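Local coordinates for neurotoxin (Clostridium botulinum, PDB 3N7L), which probably attaches the botulinum toxin to nerve cells, its receptor-binding domain carrying a ganglioside-binding loop, at residues A[230-235]-A[294-299]; A[286-291]-A[300-305]; A[347-352]-A[371-376]; A[359-364]-A[417-422]. All coordinates share one frame; numbering follows the deposited sequence.

Following the chain from the N terminus, residues 230-235 come soon after helix 217-226 and meet 294-299 in contact 1, closing a loop of 58 residues that includes strands 246-251 and 283-287. Contact 2 crosses it: 286-291 lies inside that loop, and its partner 300-305 follows directly on 294-299, so contact 2 closes a hairpin with a long connection, whose far part is 294-299 of contact 1. Contact 3 opens afterwards, joining 347-352 to 371-376, and contact 4 crosses it, since 359-364 falls between those segments and pairs with 417-422 near the C terminus. Strands 302-308, 348-354 and 359-366 are successive neighbours in one sheet, which ties contacts 2, 3 and 4 together within the trefoil-family C-terminal region.

Contact 1: A[230-235]-A[294-299]; sequences TNVVKD and DTRVRG. With SO4 (sulfate ion), chain C.
A single beta bridge between two loops of the trefoil-family region, Val232 facing Arg298, joins 230-235 to 294-299, with a sulfate ion, probably from the crystallisation liquor, at one edge. Two backbone bonds hold it: Gly299 N gives to Asn231 O at 2.8 Å, and Val233 N to Val297 O at 2.9 Å. Asn231 O also lies 3.2 Å from Arg298 CA in a CA-H...O contact. The Val232 and Arg298 side chains run side by side in the same direction, CG2 of the valine 3.9 Å from NE of the arginine. Asn231 CG stands anti to its backbone N (chi1 -162°), and ND2 gives a 2.7 Å hydrogen bond to sulfate O3, an oxygen that also lies beside Arg298 CD. Arg298 extends to Asp294, gripping it end-on: NH1 meets OD1 and NH2 meets OD2, the latter at 2.7 Å. From the opposite face of that carboxylate come Arg296 N, completing an Asx turn on OD1, and Arg296 NH1, 2.8 Å from OD2. Each oxygen therefore has two donors, which fixes the carboxylate's rotation and probably favours its charged form. Arg296 NE has a further salt bridge to Asp240. Val233 CG2 packs on Val297 CG1 at 4.2 Å, and both valines rest on Ile350 of strand 348-354, while Val233 also touches Ser361 of strand 359-366.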
loop_
_atom_site.group_PDB
_atom_site.type_symbol
_atom_site.label_atom_id
_atom_site.label_comp_id
_atom_site.label_asym_id
_atom_site.label_seq_id
_atom_site.Cartn_x
_atom_site.Cartn_y
_atom_site.Cartn_z
ATOM N N THR A 230 9.187 -2.818 9.270
ATOM C CA THR A 230 9.696 -3.376 8.026
ATOM C C THR A 230 9.765 -4.893 7.882
ATOM O O THR A 230 9.929 -5.381 6.765
ATOM C CB THR A 230 11.072 -2.779 7.686
ATOM O OG1 THR A 230 12.015 -3.126 8.706
ATOM C CG2 THR A 230 10.973 -1.260 7.593
ATOM N N ASN A 231 9.640 -5.644 8.977
ATOM C CA ASN A 231 9.684 -7.103 8.864
ATOM C C ASN A 231 8.293 -7.737 8.802
ATOM O O ASN A 231 8.157 -8.954 8.707
ATOM C CB ASN A 231 10.484 -7.739 10.013
ATOM C CG ASN A 231 10.923 -9.170 9.683
ATOM O OD1 ASN A 231 11.468 -9.428 8.607
ATOM N ND2 ASN A 231 10.689 -10.100 10.603
ATOM N N VAL A 232 7.261 -6.909 8.878
ATOM C CA VAL A 232 5.902 -7.406 8.777
ATOM C C VAL A 232 5.534 -7.289 7.302
ATOM O O VAL A 232 5.548 -6.197 6.739
ATOM C CB VAL A 232 4.918 -6.570 9.629
ATOM C CG1 VAL A 232 3.476 -6.998 9.347
ATOM C CG2 VAL A 232 5.233 -6.757 11.113
ATOM N N VAL A 233 5.238 -8.420 6.671
ATOM C CA VAL A 233 4.873 -8.421 5.261
ATOM C C VAL A 233 3.525 -7.722 5.117
ATOM O O VAL A 233 2.685 -7.794 6.017
ATOM C CB VAL A 233 4.772 -9.864 4.715
ATOM C CG1 VAL A 233 4.417 -9.844 3.230
ATOM C CG2 VAL A 233 6.093 -10.596 4.937
ATOM N N LYS A 234 3.309 -7.042 3.993
ATOM C CA LYS A 234 2.041 -6.344 3.802
ATOM C C LYS A 234 1.241 -6.907 2.625
ATOM O O LYS A 234 1.809 -7.481 1.691
ATOM C CB LYS A 234 2.284 -4.848 3.560
ATOM C CG LYS A 234 3.161 -4.134 4.595
ATOM C CD LYS A 234 2.595 -4.245 5.996
ATOM C CE LYS A 234 3.277 -3.262 6.940
ATOM N NZ LYS A 234 4.760 -3.379 6.888
ATOM N N ASP A 235 -0.077 -6.742 2.679
ATOM C CA ASP A 235 -0.921 -7.179 1.580
ATOM C C ASP A 235 -0.840 -6.069 0.523
ATOM O O ASP A 235 -0.155 -5.064 0.735
ATOM C CB ASP A 235 -2.365 -7.451 2.052
ATOM C CG ASP A 235 -3.136 -6.194 2.438
ATOM O OD1 ASP A 235 -4.213 -6.367 3.050
ATOM O OD2 ASP A 235 -2.707 -5.062 2.137
ATOM N N ASP A 294 1.563 -13.857 16.252
ATOM C CA ASP A 294 0.427 -12.954 16.432
ATOM C C ASP A 294 -0.511 -12.881 15.229
ATOM O O ASP A 294 -1.232 -11.894 15.076
ATOM C CB ASP A 294 0.946 -11.549 16.725
ATOM C CG ASP A 294 1.583 -10.906 15.506
ATOM O OD1 ASP A 294 1.952 -11.651 14.575
ATOM O OD2 ASP A 294 1.719 -9.665 15.479
ATOM N N THR A 295 -0.493 -13.904 14.379
ATOM C CA THR A 295 -1.344 -13.959 13.185
ATOM C C THR A 295 -0.779 -13.185 11.987
ATOM O O THR A 295 -1.175 -13.422 10.846
ATOM C CB THR A 295 -2.786 -13.464 13.494
ATOM O OG1 THR A 295 -3.346 -14.263 14.543
ATOM C CG2 THR A 295 -3.680 -13.584 12.266
ATOM N N ARG A 296 0.155 -12.272 12.236
ATOM C CA ARG A 296 0.756 -11.504 11.144
ATOM C C ARG A 296 1.906 -12.280 10.504
ATOM O O ARG A 296 2.658 -12.973 11.195
ATOM C CB ARG A 296 1.290 -10.161 11.654
ATOM C CG ARG A 296 0.231 -9.242 12.244
ATOM C CD ARG A 296 0.838 -7.925 12.709
ATOM N NE ARG A 296 -0.189 -6.989 13.165
ATOM C CZ ARG A 296 -0.820 -7.058 14.337
ATOM N NH1 ARG A 296 -0.533 -8.023 15.205
ATOM N NH2 ARG A 296 -1.759 -6.170 14.629
ATOM N N VAL A 297 2.034 -12.168 9.183
ATOM C CA VAL A 297 3.104 -12.848 8.456
ATOM C C VAL A 297 4.356 -11.967 8.494
ATOM O O VAL A 297 4.312 -10.792 8.112
ATOM C CB VAL A 297 2.703 -13.096 6.983
ATOM C CG1 VAL A 297 3.803 -13.855 6.257
ATOM C CG2 VAL A 297 1.374 -13.861 6.928
ATOM N N ARG A 298 5.467 -12.537 8.957
ATOM C CA ARG A 298 6.719 -11.795 9.065
ATOM C C ARG A 298 7.849 -12.394 8.248
ATOM O O ARG A 298 7.815 -13.568 7.890
ATOM C CB ARG A 298 7.156 -11.709 10.529
ATOM C CG ARG A 298 6.233 -10.879 11.403
ATOM C CD ARG A 298 6.847 -10.630 12.781
ATOM N NE ARG A 298 6.059 -9.681 13.562
ATOM C CZ ARG A 298 4.866 -9.959 14.065
ATOM N NH1 ARG A 298 4.342 -11.161 13.867
ATOM N NH2 ARG A 298 4.192 -9.040 14.748
ATOM N N GLY A 299 8.854 -11.563 7.979
ATOM C CA GLY A 299 10.019 -11.965 7.213
ATOM C C GLY A 299 10.356 -13.444 7.172
ATOM O O GLY A 299 9.656 -14.230 6.541
HETATM S S SO4 C . 10.115 -11.028 14.231
HETATM O O1 SO4 C . 9.180 -12.157 14.222
HETATM O O2 SO4 C . 10.013 -10.316 15.515
HETATM O O3 SO4 C . 9.804 -10.077 13.123
HETATM O O4 SO4 C . 11.480 -11.551 14.029
#

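Contact 2: A[286-291]-A[300-305]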
loop_
_atom_site.group_PDB
_atom_site.type_symbol
_atom_site.label_atom_id
_atom_site.label_comp_id
_atom_site.label_asym_id
_atom_site.label_seq_id
_atom_site.Cartn_x
_atom_site.Cartn_y
_atom_site.Cartn_z
ATOM N N LYS A 286 -0.695 -20.407 5.678
ATOM C CA LYS A 286 -0.636 -21.155 6.933
ATOM C C LYS A 286 0.788 -21.172 7.464
ATOM O O LYS A 286 1.731 -21.478 6.744
ATOM C CB LYS A 286 -1.133 -22.585 6.722
ATOM C CG LYS A 286 -2.552 -22.660 6.170
ATOM C CD LYS A 286 -3.559 -22.048 7.138
ATOM C CE LYS A 286 -3.682 -22.869 8.419
ATOM N NZ LYS A 286 -4.574 -22.221 9.431
ATOM N N ARG A 287 0.924 -20.852 8.739
ATOM C CA ARG A 287 2.219 -20.774 9.397
ATOM C C ARG A 287 2.812 -22.103 9.865
ATOM O O ARG A 287 2.105 -22.967 10.384
ATOM C CB ARG A 287 2.084 -19.811 10.575
ATOM C CG ARG A 287 3.200 -19.814 11.587
ATOM C CD ARG A 287 2.778 -18.936 12.759
ATOM N NE ARG A 287 3.564 -19.179 13.961
ATOM C CZ ARG A 287 4.780 -18.689 14.171
ATOM N NH1 ARG A 287 5.352 -17.920 13.253
ATOM N NH2 ARG A 287 5.419 -18.969 15.298
ATOM N N ILE A 288 4.120 -22.257 9.670
ATOM C CA ILE A 288 4.830 -23.450 10.117
ATOM C C ILE A 288 5.851 -23.042 11.184
ATOM O O ILE A 288 5.885 -23.625 12.268
ATOM C CB ILE A 288 5.581 -24.151 8.971
ATOM C CG1 ILE A 288 4.600 -24.569 7.875
ATOM C CG2 ILE A 288 6.306 -25.382 9.509
ATOM C CD1 ILE A 288 5.288 -25.094 6.618
ATOM N N ARG A 289 6.678 -22.044 10.875
ATOM C CA ARG A 289 7.693 -21.559 11.817
ATOM C C ARG A 289 7.830 -20.037 11.809
ATOM O O ARG A 289 7.626 -19.396 10.779
ATOM C CB ARG A 289 9.064 -22.164 11.503
ATOM C CG ARG A 289 9.256 -23.597 11.958
ATOM C CD ARG A 289 10.721 -24.008 11.826
ATOM N NE ARG A 289 10.987 -25.323 12.410
ATOM C CZ ARG A 289 10.534 -26.473 11.916
ATOM N NH1 ARG A 289 10.828 -27.619 12.519
ATOM N NH2 ARG A 289 9.795 -26.480 10.816
ATOM N N GLY A 290 8.193 -19.474 12.962
ATOM C CA GLY A 290 8.373 -18.034 13.082
ATOM C C GLY A 290 8.557 -17.543 14.514
ATOM O O GLY A 290 8.023 -18.139 15.453
ATOM N N ASN A 291 9.310 -16.455 14.685
ATOM C CA ASN A 291 9.551 -15.875 16.009
ATOM C C ASN A 291 8.237 -15.509 16.697
ATOM O O ASN A 291 7.743 -16.245 17.550
ATOM C CB ASN A 291 10.418 -14.617 15.897
ATOM C CG ASN A 291 11.885 -14.930 15.651
ATOM O OD1 ASN A 291 12.239 -15.594 14.676
ATOM N ND2 ASN A 291 12.747 -14.444 16.537
ATOM N N GLU A 300 11.423 -13.834 7.854
ATOM C CA GLU A 300 11.874 -15.227 7.852
ATOM C C GLU A 300 10.910 -16.345 8.260
ATOM O O GLU A 300 11.355 -17.447 8.576
ATOM C CB GLU A 300 13.146 -15.338 8.696
ATOM C CG GLU A 300 14.360 -14.731 8.023
ATOM C CD GLU A 300 14.779 -15.513 6.794
ATOM O OE1 GLU A 300 15.224 -16.670 6.948
ATOM O OE2 GLU A 300 14.657 -14.977 5.673
ATOM N N ASN A 301 9.606 -16.087 8.255
ATOM C CA ASN A 301 8.642 -17.131 8.619
ATOM C C ASN A 301 8.618 -18.251 7.579
ATOM O O ASN A 301 8.818 -18.007 6.387
ATOM C CB ASN A 301 7.219 -16.563 8.715
ATOM C CG ASN A 301 6.991 -15.721 9.958
ATOM O OD1 ASN A 301 7.919 -15.421 10.713
ATOM N ND2 ASN A 301 5.741 -15.329 10.170
ATOM N N VAL A 302 8.389 -19.480 8.034
ATOM C CA VAL A 302 8.280 -20.621 7.132
ATOM C C VAL A 302 6.777 -20.898 7.081
ATOM O O VAL A 302 6.127 -20.993 8.125
ATOM C CB VAL A 302 9.032 -21.859 7.667
ATOM C CG1 VAL A 302 8.976 -22.989 6.636
ATOM C CG2 VAL A 302 10.490 -21.497 7.955
ATOM N N LEU A 303 6.225 -21.020 5.878
ATOM C CA LEU A 303 4.781 -21.213 5.724
ATOM C C LEU A 303 4.401 -22.039 4.497
ATOM O O LEU A 303 5.266 -22.474 3.732
ATOM C CB LEU A 303 4.122 -19.828 5.628
ATOM C CG LEU A 303 4.801 -18.870 4.626
ATOM C CD1 LEU A 303 4.414 -19.229 3.201
ATOM C CD2 LEU A 303 4.407 -17.419 4.925
ATOM N N TYR A 304 3.100 -22.270 4.321
ATOM C CA TYR A 304 2.614 -22.991 3.150
ATOM C C TYR A 304 1.278 -22.388 2.711
ATOM O O TYR A 304 0.697 -21.554 3.414
ATOM C CB TYR A 304 2.489 -24.508 3.408
ATOM C CG TYR A 304 1.479 -24.943 4.453
ATOM C CD1 TYR A 304 1.797 -24.931 5.808
ATOM C CD2 TYR A 304 0.211 -25.406 4.075
ATOM C CE1 TYR A 304 0.883 -25.374 6.771
ATOM C CE2 TYR A 304 -0.710 -25.849 5.025
ATOM C CZ TYR A 304 -0.369 -25.832 6.371
ATOM O OH TYR A 304 -1.274 -26.260 7.318
ATOM N N PHE A 305 0.800 -22.792 1.542
ATOM C CA PHE A 305 -0.443 -22.245 1.014
ATOM C C PHE A 305 -1.545 -23.266 0.773
ATOM O O PHE A 305 -1.320 -24.304 0.164
ATOM C CB PHE A 305 -0.177 -21.505 -0.305
ATOM C CG PHE A 305 0.854 -20.419 -0.200
ATOM C CD1 PHE A 305 2.186 -20.676 -0.510
ATOM C CD2 PHE A 305 0.493 -19.134 0.208
ATOM C CE1 PHE A 305 3.150 -19.665 -0.422
ATOM C CE2 PHE A 305 1.441 -18.123 0.300
ATOM C CZ PHE A 305 2.778 -18.390 -0.018
#
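Tyr304 lays one ring face against the aliphatic base of Lys286: CB sits 3.5 Å from the ring centroid and 20° off the ring normal, a CH-pi contact. The tyrosine's chi1 of 64° places CG between the backbone N and the carbonyl carbon, turning the ring across to the neighbouring strand. Ile288 crosses this side chain at about a right angle and meets the ring at its edge, CG1 3.5 Å from CD1, while its CD1 also packs 4.2 Å from Val302 CG1. Arg289 lies beside Val302, the two CB atoms 3.8 Å apart. Beneath these side chains the antiparallel hairpin is interrupted by a classic beta bulge: Ile288 N and Arg289 N both give to Val302 O, at 2.8 and 3.0 Å, and Val302 N returns a bond to Arg289 O. Lys286 and Tyr304 form a hydrogen-bonded pair with bonds in both directions. Arg287 NH2 reaches past the bulge to Gly290 O at 2.7 Å. Lys286 is thus divided in its chemistry, its CB and CG packed on an aromatic face and its NZ salt-bridged to Asp244, and Val302 O, with two backbone donors, ties both residues of the bulge to the opposite strand.

Contact 3: A[347-352]-A[371-376]; sequences SFIIQP and TNRLGI
Ile349 pushes its CD1 methyl against the backbone at Thr371, 3.1 Å from the carbonyl O of that residue. With CG1 anti to the carbonyl carbon (chi1 -61°), the branch stretches out from strand 348-354 until its tip reaches the chain that leads into strand 373-384. The same methyl stands 3.7 Å from Asn372 O and 3.7 Å from Arg373 CG, so one isoleucine end meets three consecutive residues. Arg373 is extended from CG to NE and carries its guanidinium along strand 348-354 from Ile349 toward Gln351, where it crosses the Gln351 side chain at about a right angle. Gln351 is bent at chi2 (63°), and its NE2 approaches Arg373 NH1 to 4.0 Å, with the amide and guanidinium planes 36° apart. This last approach sets two nitrogen donors near each other, and the arginine finds its acceptor elsewhere: NH1 forms a salt bridge with Glu300, and the guanidinium also makes a cation-pi contact with Phe364. Strand 359-366 is the sheet neighbour of both strands, so the contact spans it by side chains, joining next-but-one strands of the trefoil-family region at the surface. No hydrogen bond links 347-352 to 371-376; cohesion comes from van der Waals contact of the isoleucine methyl with the backbone of Thr371 and Asn372 and with Arg373 CG, with the charge of Arg373 probably balanced by Glu300.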
loop_
_atom_site.group_PDB
_atom_site.type_symbol
_atom_site.label_atom_id
_atom_site.label_comp_id
_atom_site.label_asym_id
_atom_site.label_seq_id
_atom_site.Cartn_x
_atom_site.Cartn_y
_atom_site.Cartn_z
ATOM N N SER A 347 6.724 -25.961 1.246
ATOM C CA SER A 347 6.982 -25.003 2.316
ATOM C C SER A 347 7.881 -23.872 1.835
ATOM O O SER A 347 8.865 -24.106 1.129
ATOM C CB SER A 347 7.610 -25.716 3.512
ATOM O OG SER A 347 6.743 -26.731 3.982
ATOM N N PHE A 348 7.533 -22.646 2.217
ATOM C CA PHE A 348 8.304 -21.481 1.802
ATOM C C PHE A 348 8.749 -20.565 2.930
ATOM O O PHE A 348 8.146 -20.516 4.004
ATOM C CB PHE A 348 7.511 -20.634 0.797
ATOM C CG PHE A 348 7.133 -21.366 -0.453
ATOM C CD1 PHE A 348 6.033 -22.213 -0.470
ATOM C CD2 PHE A 348 7.901 -21.237 -1.605
ATOM C CE1 PHE A 348 5.701 -22.929 -1.621
ATOM C CE2 PHE A 348 7.578 -21.947 -2.762
ATOM C CZ PHE A 348 6.474 -22.797 -2.768
ATOM N N ILE A 349 9.825 -19.839 2.650
ATOM C CA ILE A 349 10.388 -18.859 3.566
ATOM C C ILE A 349 10.036 -17.557 2.865
ATOM O O ILE A 349 10.409 -17.353 1.714
ATOM C CB ILE A 349 11.913 -18.995 3.643
ATOM C CG1 ILE A 349 12.272 -20.391 4.151
ATOM C CG2 ILE A 349 12.485 -17.909 4.541
ATOM C CD1 ILE A 349 13.672 -20.808 3.793
ATOM N N ILE A 350 9.313 -16.682 3.547
ATOM C CA ILE A 350 8.894 -15.427 2.931
ATOM C C ILE A 350 9.759 -14.247 3.341
ATOM O O ILE A 350 10.312 -14.217 4.434
ATOM C CB ILE A 350 7.424 -15.104 3.295
ATOM C CG1 ILE A 350 6.900 -13.970 2.417
ATOM C CG2 ILE A 350 7.328 -14.685 4.758
ATOM C CD1 ILE A 350 5.392 -13.770 2.534
ATOM N N GLN A 351 9.872 -13.274 2.450
ATOM C CA GLN A 351 10.649 -12.079 2.735
ATOM C C GLN A 351 9.894 -10.888 2.160
ATOM O O GLN A 351 9.456 -10.927 1.011
ATOM C CB GLN A 351 12.037 -12.184 2.100
ATOM C CG GLN A 351 13.016 -11.168 2.641
ATOM C CD GLN A 351 13.287 -11.353 4.125
ATOM O OE1 GLN A 351 13.603 -10.396 4.829
ATOM N NE2 GLN A 351 13.178 -12.589 4.604
ATOM N N PRO A 352 9.704 -9.825 2.956
ATOM C CA PRO A 352 8.980 -8.667 2.418
ATOM C C PRO A 352 9.762 -8.002 1.287
ATOM O O PRO A 352 10.991 -8.008 1.284
ATOM C CB PRO A 352 8.811 -7.764 3.640
ATOM C CG PRO A 352 10.024 -8.097 4.477
ATOM C CD PRO A 352 10.090 -9.607 4.363
ATOM N N THR A 371 14.597 -22.881 7.641
ATOM C CA THR A 371 14.856 -21.584 7.022
ATOM C C THR A 371 15.939 -21.681 5.944
ATOM O O THR A 371 16.377 -20.667 5.394
ATOM C CB THR A 371 15.277 -20.535 8.071
ATOM O OG1 THR A 371 16.242 -21.109 8.958
ATOM C CG2 THR A 371 14.073 -20.058 8.868
ATOM N N ASN A 372 16.361 -22.905 5.640
ATOM C CA ASN A 372 17.373 -23.131 4.616
ATOM C C ASN A 372 16.702 -23.061 3.253
ATOM O O ASN A 372 15.733 -23.772 2.990
ATOM C CB ASN A 372 18.037 -24.493 4.818
ATOM C CG ASN A 372 18.757 -24.590 6.149
ATOM O OD1 ASN A 372 19.661 -23.802 6.436
ATOM N ND2 ASN A 372 18.355 -25.552 6.975
ATOM N N ARG A 373 17.229 -22.199 2.388
ATOM C CA ARG A 373 16.662 -21.993 1.062
ATOM C C ARG A 373 17.189 -22.931 -0.011
ATOM O O ARG A 373 18.388 -23.207 -0.077
ATOM C CB ARG A 373 16.898 -20.544 0.636
ATOM C CG ARG A 373 16.433 -19.539 1.674
ATOM C CD ARG A 373 16.713 -18.113 1.246
ATOM N NE ARG A 373 16.264 -17.158 2.256
ATOM C CZ ARG A 373 16.300 -15.838 2.101
ATOM N NH1 ARG A 373 15.870 -15.042 3.072
ATOM N NH2 ARG A 373 16.766 -15.311 0.976
ATOM N N LEU A 374 16.281 -23.404 -0.861
ATOM C CA LEU A 374 16.626 -24.308 -1.956
ATOM C C LEU A 374 16.345 -23.684 -3.316
ATOM O O LEU A 374 16.853 -24.146 -4.332
ATOM C CB LEU A 374 15.826 -25.607 -1.853
ATOM C CG LEU A 374 16.034 -26.478 -0.617
ATOM C CD1 LEU A 374 15.186 -27.735 -0.742
ATOM C CD2 LEU A 374 17.508 -26.834 -0.487
ATOM N N GLY A 375 15.517 -22.646 -3.341
ATOM C CA GLY A 375 15.192 -22.014 -4.607
ATOM C C GLY A 375 14.266 -20.828 -4.440
ATOM O O GLY A 375 13.895 -20.483 -3.321
ATOM N N ILE A 376 13.890 -20.203 -5.550
ATOM C CA ILE A 376 13.007 -19.047 -5.489
ATOM C C ILE A 376 11.781 -19.265 -6.377
ATOM O O ILE A 376 11.851 -19.966 -7.385
ATOM C CB ILE A 376 13.774 -17.756 -5.900
ATOM C CG1 ILE A 376 12.914 -16.524 -5.621
ATOM C CG2 ILE A 376 14.187 -17.823 -7.369
ATOM C CD1 ILE A 376 13.640 -15.219 -5.855
#

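Contact 4: A[359-364]-A[417-422]; sequences YASQLF and WVFVPA
Ser361 has chi1 at 64°, with OG between its backbone N and carbonyl carbon, and this turns the hydroxyl onto Trp417 O at 3.2 Å, while chi1 of -59° in Phe419 brings that ring's CE1 to 3.6 Å from the same OG. The two residue ranges belong to strands 359-366 and 417-421 of the trefoil-family region, joined here by a single antiparallel bridge, Ser361 with Trp417, between segment axes 127° apart. Trp417 N gives a nearly straight bond to Ser361 O at 2.8 Å; the return bond from Ser361 N to Trp417 O is weak. The serine hydroxyl approaches that carbonyl from above its plane, adding a second donor to a buried oxygen. Leu363 crosses Trp417 at about a right angle, its CD1 4.1 Å from Trp417 CD1, and lies at the edge of the Phe419 ring. Both aromatic side chains also pack on Met249 of strand 246-251, and Trp417 NE1 is satisfied by Leu377 O. Ala360 CB meets Val418 CG2 at 3.8 Å. Where the strands splay beyond the bridge, a water donates to Tyr359 O at 2.9 Å and accepts from Phe419 N at 3.0 Å.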
loop_
_atom_site.group_PDB
_atom_site.type_symbol
_atom_site.label_atom_id
_atom_site.label_comp_id
_atom_site.label_asym_id
_atom_site.label_seq_id
_atom_site.Cartn_x
_atom_site.Cartn_y
_atom_site.Cartn_z
ATOM N N TYR A 359 3.488 -3.214 -2.498
ATOM C CA TYR A 359 3.832 -3.967 -1.296
ATOM C C TYR A 359 3.858 -5.406 -1.801
ATOM O O TYR A 359 2.833 -5.923 -2.260
ATOM C CB TYR A 359 2.732 -3.836 -0.239
ATOM C CG TYR A 359 2.572 -2.440 0.302
ATOM C CD1 TYR A 359 3.468 -1.934 1.238
ATOM C CD2 TYR A 359 1.534 -1.613 -0.138
ATOM C CE1 TYR A 359 3.340 -0.637 1.730
ATOM C CE2 TYR A 359 1.397 -0.313 0.348
ATOM C CZ TYR A 359 2.306 0.166 1.281
ATOM O OH TYR A 359 2.188 1.446 1.770
ATOM N N ALA A 360 5.014 -6.055 -1.729
ATOM C CA ALA A 360 5.107 -7.426 -2.213
ATOM C C ALA A 360 6.003 -8.291 -1.347
ATOM O O ALA A 360 6.357 -7.924 -0.224
ATOM C CB ALA A 360 5.608 -7.434 -3.660
ATOM N N SER A 361 6.365 -9.450 -1.880
ATOM C CA SER A 361 7.208 -10.368 -1.153
ATOM C C SER A 361 7.891 -11.330 -2.093
ATOM O O SER A 361 7.506 -11.476 -3.254
ATOM C CB SER A 361 6.366 -11.167 -0.156
ATOM O OG SER A 361 5.419 -11.975 -0.847
ATOM N N GLN A 362 8.926 -11.971 -1.576
ATOM C CA GLN A 362 9.646 -12.978 -2.318
ATOM C C GLN A 362 9.470 -14.250 -1.507
ATOM O O GLN A 362 9.422 -14.211 -0.274
ATOM C CB GLN A 362 11.119 -12.603 -2.477
ATOM C CG GLN A 362 11.353 -11.668 -3.659
ATOM C CD GLN A 362 12.824 -11.387 -3.916
ATOM O OE1 GLN A 362 13.277 -11.391 -5.061
ATOM N NE2 GLN A 362 13.571 -11.132 -2.854
ATOM N N LEU A 363 9.327 -15.365 -2.213
ATOM C CA LEU A 363 9.116 -16.660 -1.591
ATOM C C LEU A 363 10.210 -17.638 -2.003
ATOM O O LEU A 363 10.425 -17.888 -3.185
ATOM C CB LEU A 363 7.732 -17.194 -1.999
ATOM C CG LEU A 363 6.552 -16.400 -1.422
ATOM C CD1 LEU A 363 5.300 -16.601 -2.268
ATOM C CD2 LEU A 363 6.317 -16.843 0.016
ATOM N N PHE A 364 10.901 -18.185 -1.012
ATOM C CA PHE A 364 11.977 -19.139 -1.257
ATOM C C PHE A 364 11.552 -20.548 -0.838
ATOM O O PHE A 364 11.010 -20.736 0.248
ATOM C CB PHE A 364 13.223 -18.711 -0.471
ATOM C CG PHE A 364 13.732 -17.351 -0.851
ATOM C CD1 PHE A 364 14.588 -17.193 -1.936
ATOM C CD2 PHE A 364 13.312 -16.219 -0.157
ATOM C CE1 PHE A 364 15.016 -15.924 -2.330
ATOM C CE2 PHE A 364 13.732 -14.947 -0.542
ATOM C CZ PHE A 364 14.585 -14.801 -1.632
ATOM N N TRP A 417 5.701 -11.295 -5.381
ATOM C CA TRP A 417 4.321 -11.733 -5.255
ATOM C C TRP A 417 3.504 -10.835 -4.342
ATOM O O TRP A 417 3.968 -10.397 -3.289
ATOM C CB TRP A 417 4.267 -13.174 -4.752
ATOM C CG TRP A 417 4.901 -14.146 -5.699
ATOM C CD1 TRP A 417 6.211 -14.532 -5.725
ATOM C CD2 TRP A 417 4.263 -14.815 -6.792
ATOM N NE1 TRP A 417 6.428 -15.400 -6.772
ATOM C CE2 TRP A 417 5.248 -15.592 -7.442
ATOM C CE3 TRP A 417 2.951 -14.833 -7.288
ATOM C CZ2 TRP A 417 4.964 -16.381 -8.562
ATOM C CZ3 TRP A 417 2.667 -15.615 -8.403
ATOM C CH2 TRP A 417 3.669 -16.379 -9.028
ATOM N N VAL A 418 2.275 -10.572 -4.763
ATOM C CA VAL A 418 1.371 -9.721 -4.014
ATOM C C VAL A 418 0.141 -10.489 -3.551
ATOM O O VAL A 418 -0.220 -11.504 -4.147
ATOM C CB VAL A 418 0.929 -8.541 -4.882
ATOM C CG1 VAL A 418 -0.233 -7.857 -4.248
ATOM C CG2 VAL A 418 2.084 -7.568 -5.063
ATOM N N PHE A 419 -0.491 -10.001 -2.484
ATOM C CA PHE A 419 -1.690 -10.622 -1.935
ATOM C C PHE A 419 -2.817 -9.606 -1.740
ATOM O O PHE A 419 -2.712 -8.685 -0.931
ATOM C CB PHE A 419 -1.382 -11.308 -0.600
ATOM C CG PHE A 419 -0.327 -12.363 -0.701
ATOM C CD1 PHE A 419 1.009 -12.050 -0.476
ATOM C CD2 PHE A 419 -0.661 -13.664 -1.074
ATOM C CE1 PHE A 419 2.005 -13.021 -0.622
ATOM C CE2 PHE A 419 0.323 -14.642 -1.224
ATOM C CZ PHE A 419 1.663 -14.316 -0.998
ATOM N N VAL A 420 -3.894 -9.783 -2.494
ATOM C CA VAL A 420 -5.040 -8.894 -2.402
ATOM C C VAL A 420 -6.103 -9.576 -1.555
ATOM O O VAL A 420 -6.603 -10.645 -1.910
ATOM C CB VAL A 420 -5.629 -8.595 -3.791
ATOM C CG1 VAL A 420 -6.793 -7.609 -3.664
ATOM C CG2 VAL A 420 -4.544 -8.033 -4.698
ATOM N N PRO A 421 -6.464 -8.965 -0.418
ATOM C CA PRO A 421 -7.485 -9.566 0.447
ATOM C C PRO A 421 -8.813 -9.734 -0.293
ATOM O O PRO A 421 -9.277 -8.817 -0.973
ATOM C CB PRO A 421 -7.572 -8.584 1.612
ATOM C CG PRO A 421 -7.216 -7.267 0.980
ATOM C CD PRO A 421 -6.076 -7.626 0.057
ATOM N N ALA A 422 -9.403 -10.919 -0.179
ATOM C CA ALA A 422 -10.674 -11.200 -0.826
ATOM C C ALA A 422 -11.786 -10.459 -0.085
ATOM O O ALA A 422 -12.749 -9.997 -0.695
ATOM C CB ALA A 422 -10.940 -12.694 -0.814
HETATM O O HOH W 1 1.245 -8.021 -1.052
#